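Local coordinates for protein butyrophilin subfamily 1 member A1 (Bos taurus, PDB 4HH8) that may act as a membrane receptor in the secretion of milk-fat droplets and probably inhibits proliferation of activated T cells, here represented by its extracellular immunoglobulin domains, at residues Glu99-Phe111 / Tyr118-Leu130. The protein carries 1 engineered substitution. Sequence-based numbering, arbitrary orientation.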
# COMPACT_ATOMS: atom_id res chain seq x y z
N GLU A 99 1.40 12.55 -1.42
CA GLU A 99 0.55 11.99 -2.45
C GLU A 99 1.04 10.62 -2.91
O GLU A 99 1.42 10.42 -4.09
CB GLU A 99 0.38 12.98 -3.61
CG GLU A 99 -0.97 13.73 -3.50
CD GLU A 99 -0.82 15.26 -3.51
OE1 GLU A 99 -0.59 15.82 -4.61
OE2 GLU A 99 -0.95 15.90 -2.43
N VAL A 100 1.04 9.67 -1.96
CA VAL A 100 1.53 8.32 -2.22
C VAL A 100 0.76 7.66 -3.36
O VAL A 100 -0.46 7.79 -3.43
CB VAL A 100 1.49 7.47 -0.94
CG1 VAL A 100 1.45 5.97 -1.26
CG2 VAL A 100 2.68 7.82 -0.08
N LYS A 101 1.48 7.03 -4.29
CA LYS A 101 0.85 6.16 -5.29
C LYS A 101 1.33 4.71 -5.19
O LYS A 101 2.32 4.41 -4.51
CB LYS A 101 1.03 6.66 -6.74
CG LYS A 101 2.24 7.49 -7.09
CD LYS A 101 1.86 8.36 -8.36
CE LYS A 101 2.89 9.42 -8.70
NZ LYS A 101 4.16 8.88 -9.30
N ALA A 102 0.62 3.83 -5.89
CA ALA A 102 0.96 2.41 -5.97
C ALA A 102 2.42 2.12 -6.34
O ALA A 102 3.05 1.22 -5.77
CB ALA A 102 0.02 1.70 -6.95
N SER A 103 2.98 2.87 -7.28
CA SER A 103 4.40 2.72 -7.66
C SER A 103 5.41 3.05 -6.54
O SER A 103 6.58 2.64 -6.63
CB SER A 103 4.70 3.61 -8.87
OG SER A 103 4.25 4.93 -8.58
N ASP A 104 4.98 3.79 -5.51
CA ASP A 104 5.82 4.08 -4.35
C ASP A 104 6.01 2.88 -3.40
O ASP A 104 6.90 2.90 -2.53
CB ASP A 104 5.23 5.24 -3.55
CG ASP A 104 5.26 6.53 -4.33
OD1 ASP A 104 6.25 6.73 -5.08
OD2 ASP A 104 4.33 7.34 -4.16
N ASP A 105 5.17 1.86 -3.56
CA ASP A 105 5.28 0.62 -2.76
C ASP A 105 6.63 -0.05 -2.96
O ASP A 105 7.10 -0.16 -4.09
CB ASP A 105 4.19 -0.36 -3.20
CG ASP A 105 4.01 -1.50 -2.24
OD1 ASP A 105 3.06 -1.47 -1.44
OD2 ASP A 105 4.82 -2.44 -2.26
N GLY A 106 7.24 -0.50 -1.87
CA GLY A 106 8.49 -1.24 -1.95
C GLY A 106 9.49 -0.92 -0.85
O GLY A 106 9.16 -0.29 0.16
N GLU A 107 10.72 -1.33 -1.09
CA GLU A 107 11.81 -1.24 -0.12
C GLU A 107 12.56 0.07 -0.33
O GLU A 107 12.90 0.44 -1.47
CB GLU A 107 12.78 -2.41 -0.34
CG GLU A 107 13.93 -2.48 0.66
CD GLU A 107 15.02 -3.51 0.27
OE1 GLU A 107 14.91 -4.67 0.74
OE2 GLU A 107 15.96 -3.15 -0.52
N TYR A 108 12.84 0.76 0.75
CA TYR A 108 13.67 1.96 0.69
C TYR A 108 14.85 1.72 1.58
O TYR A 108 14.77 0.93 2.52
CB TYR A 108 12.89 3.18 1.21
CG TYR A 108 11.78 3.60 0.30
CD1 TYR A 108 11.92 4.76 -0.50
CD2 TYR A 108 10.61 2.86 0.19
CE1 TYR A 108 10.90 5.17 -1.35
CE2 TYR A 108 9.57 3.24 -0.69
CZ TYR A 108 9.72 4.41 -1.44
OH TYR A 108 8.72 4.81 -2.29
N ARG A 109 15.95 2.41 1.30
CA ARG A 109 17.09 2.38 2.18
C ARG A 109 17.41 3.78 2.69
O ARG A 109 17.40 4.74 1.93
CB ARG A 109 18.29 1.74 1.47
CG ARG A 109 18.07 0.26 1.11
CD ARG A 109 19.43 -0.42 0.90
NE ARG A 109 19.36 -1.85 0.55
CZ ARG A 109 19.51 -2.86 1.40
NH1 ARG A 109 19.73 -2.64 2.69
NH2 ARG A 109 19.44 -4.12 0.96
N CYS A 110 17.69 3.89 3.99
CA CYS A 110 18.09 5.18 4.57
C CYS A 110 19.54 5.15 4.96
O CYS A 110 19.95 4.33 5.79
CB CYS A 110 17.25 5.52 5.79
SG CYS A 110 17.29 4.22 7.07
N PHE A 111 20.29 6.09 4.40
CA PHE A 111 21.73 6.16 4.55
C PHE A 111 22.10 7.47 5.26
O PHE A 111 21.65 8.54 4.85
CB PHE A 111 22.31 6.08 3.15
CG PHE A 111 23.79 6.19 3.07
CD1 PHE A 111 24.60 5.06 3.24
CD2 PHE A 111 24.39 7.40 2.73
CE1 PHE A 111 25.98 5.15 3.12
CE2 PHE A 111 25.77 7.52 2.61
CZ PHE A 111 26.57 6.39 2.80
N TYR A 118 29.73 5.84 7.58
CA TYR A 118 28.36 5.71 7.09
C TYR A 118 27.73 4.44 7.62
O TYR A 118 28.42 3.47 7.93
CB TYR A 118 28.31 5.74 5.57
CG TYR A 118 29.23 4.72 4.90
CD1 TYR A 118 28.74 3.48 4.47
CD2 TYR A 118 30.59 5.01 4.71
CE1 TYR A 118 29.60 2.54 3.85
CE2 TYR A 118 31.45 4.08 4.11
CZ TYR A 118 30.96 2.85 3.68
OH TYR A 118 31.83 1.96 3.08
N GLU A 119 26.40 4.46 7.71
CA GLU A 119 25.60 3.28 8.02
C GLU A 119 24.22 3.42 7.37
O GLU A 119 23.82 4.52 6.98
CB GLU A 119 25.49 3.08 9.53
CG GLU A 119 24.74 1.80 9.95
CD GLU A 119 25.40 0.52 9.46
OE1 GLU A 119 26.38 0.09 10.11
OE2 GLU A 119 24.94 -0.06 8.44
N GLU A 120 23.52 2.30 7.26
CA GLU A 120 22.20 2.29 6.63
C GLU A 120 21.22 1.23 7.16
O GLU A 120 21.59 0.26 7.86
CB GLU A 120 22.32 2.18 5.11
CG GLU A 120 22.91 0.87 4.67
CD GLU A 120 22.99 0.77 3.18
OE1 GLU A 120 23.91 1.37 2.59
OE2 GLU A 120 22.12 0.09 2.60
N ALA A 121 19.94 1.45 6.84
CA ALA A 121 18.87 0.56 7.25
C ALA A 121 17.84 0.53 6.16
O ALA A 121 18.00 1.18 5.15
CB ALA A 121 18.26 1.03 8.55
N ILE A 122 16.78 -0.23 6.40
CA ILE A 122 15.78 -0.54 5.41
C ILE A 122 14.45 -0.07 5.97
O ILE A 122 14.19 -0.29 7.15
CB ILE A 122 15.75 -2.07 5.14
CG1 ILE A 122 17.00 -2.48 4.36
CG2 ILE A 122 14.48 -2.54 4.40
CD1 ILE A 122 17.27 -3.97 4.30
N VAL A 123 13.65 0.61 5.15
CA VAL A 123 12.25 0.90 5.49
C VAL A 123 11.37 0.34 4.38
O VAL A 123 11.68 0.50 3.17
CB VAL A 123 11.97 2.42 5.59
CG1 VAL A 123 10.63 2.71 6.35
CG2 VAL A 123 13.09 3.13 6.27
N HIS A 124 10.29 -0.33 4.76
CA HIS A 124 9.40 -0.89 3.77
C HIS A 124 8.21 0.02 3.77
O HIS A 124 7.66 0.28 4.82
CB HIS A 124 8.98 -2.33 4.11
CG HIS A 124 10.12 -3.31 4.12
ND1 HIS A 124 10.68 -3.81 2.97
CD2 HIS A 124 10.80 -3.87 5.16
CE1 HIS A 124 11.66 -4.65 3.29
NE2 HIS A 124 11.75 -4.70 4.61
N LEU A 125 7.88 0.57 2.60
CA LEU A 125 6.60 1.25 2.43
C LEU A 125 5.57 0.28 1.86
O LEU A 125 5.80 -0.37 0.86
CB LEU A 125 6.75 2.45 1.49
CG LEU A 125 5.45 3.23 1.37
CD1 LEU A 125 4.97 3.72 2.73
CD2 LEU A 125 5.62 4.37 0.40
N LYS A 126 4.44 0.15 2.53
CA LYS A 126 3.35 -0.68 2.01
C LYS A 126 2.20 0.22 1.66
O LYS A 126 1.63 0.79 2.55
CB LYS A 126 2.86 -1.69 3.06
CG LYS A 126 3.79 -2.87 3.33
CD LYS A 126 3.80 -3.84 2.20
CE LYS A 126 4.40 -5.13 2.63
NZ LYS A 126 4.33 -6.01 1.46
N VAL A 127 1.81 0.27 0.39
CA VAL A 127 0.76 1.17 -0.04
C VAL A 127 -0.54 0.40 -0.17
O VAL A 127 -0.52 -0.77 -0.57
CB VAL A 127 1.08 1.89 -1.39
CG1 VAL A 127 -0.09 2.77 -1.76
CG2 VAL A 127 2.42 2.67 -1.30
N ALA A 128 -1.64 1.05 0.15
CA ALA A 128 -2.94 0.44 0.09
C ALA A 128 -3.98 1.41 -0.47
O ALA A 128 -3.89 2.62 -0.28
CB ALA A 128 -3.37 -0.04 1.47
N ALA A 129 -4.95 0.89 -1.21
CA ALA A 129 -6.11 1.69 -1.57
C ALA A 129 -7.28 0.82 -1.34
O ALA A 129 -7.25 -0.38 -1.62
CB ALA A 129 -6.06 2.12 -3.00
N LEU A 130 -8.33 1.45 -0.87
CA LEU A 130 -9.59 0.82 -0.66
C LEU A 130 -10.50 1.19 -1.80
O LEU A 130 -10.61 2.37 -2.12
CB LEU A 130 -10.12 1.42 0.60
CG LEU A 130 -11.27 0.76 1.28
CD1 LEU A 130 -10.78 -0.52 1.97
CD2 LEU A 130 -11.46 1.89 2.24
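Tyr108 and Val123 form the central hydrogen-bonded pair of the antiparallel F-G hairpin of a V-set immunoglobulin domain, and Gly106-Leu125 and Cys110-Ala121 repeat that pairing on either side. Six backbone bonds result, the shortest from Tyr108 N to Val123 O at 2.7 Å. The ladder gains a side-chain rung where Asp105 OD1 accepts Val127 N at 2.8 Å, almost straight at 177°, from the anti side of the carboxylate, tilted out of its plane. With CG anti to its own backbone N (chi1 -167°), Asp105 carries this oxygen across to the neighbouring strand; an alanine here would probably leave Val127 N without that acceptor and weaken the open end of the hairpin, away from its turn. Gly106 follows at phi 142°, a backbone shape that would press a CB against the preceding carbonyl.

On the face with Tyr108 and Cys110, apolar groups turn into the sandwich. Tyr108 lies alongside Leu125, CE2 3.7 Å from CB, while Val100 CG1 meets Val127 CG2 tip to tip. Small Ala121 suits its place beside the sulfur of Cys110, which bridges to Cys36 in the opposite sheet. The other face is more polar: Arg109 runs beside Ile122 and makes a long salt bridge, NH1 to Glu120 OE2 at 3.6 Å.

Tyr108 also forms the tyrosine corner common in Greek-key proteins: its OH donates to Asp104 O at 2.6 Å, in the carbonyl plane and on a lone pair.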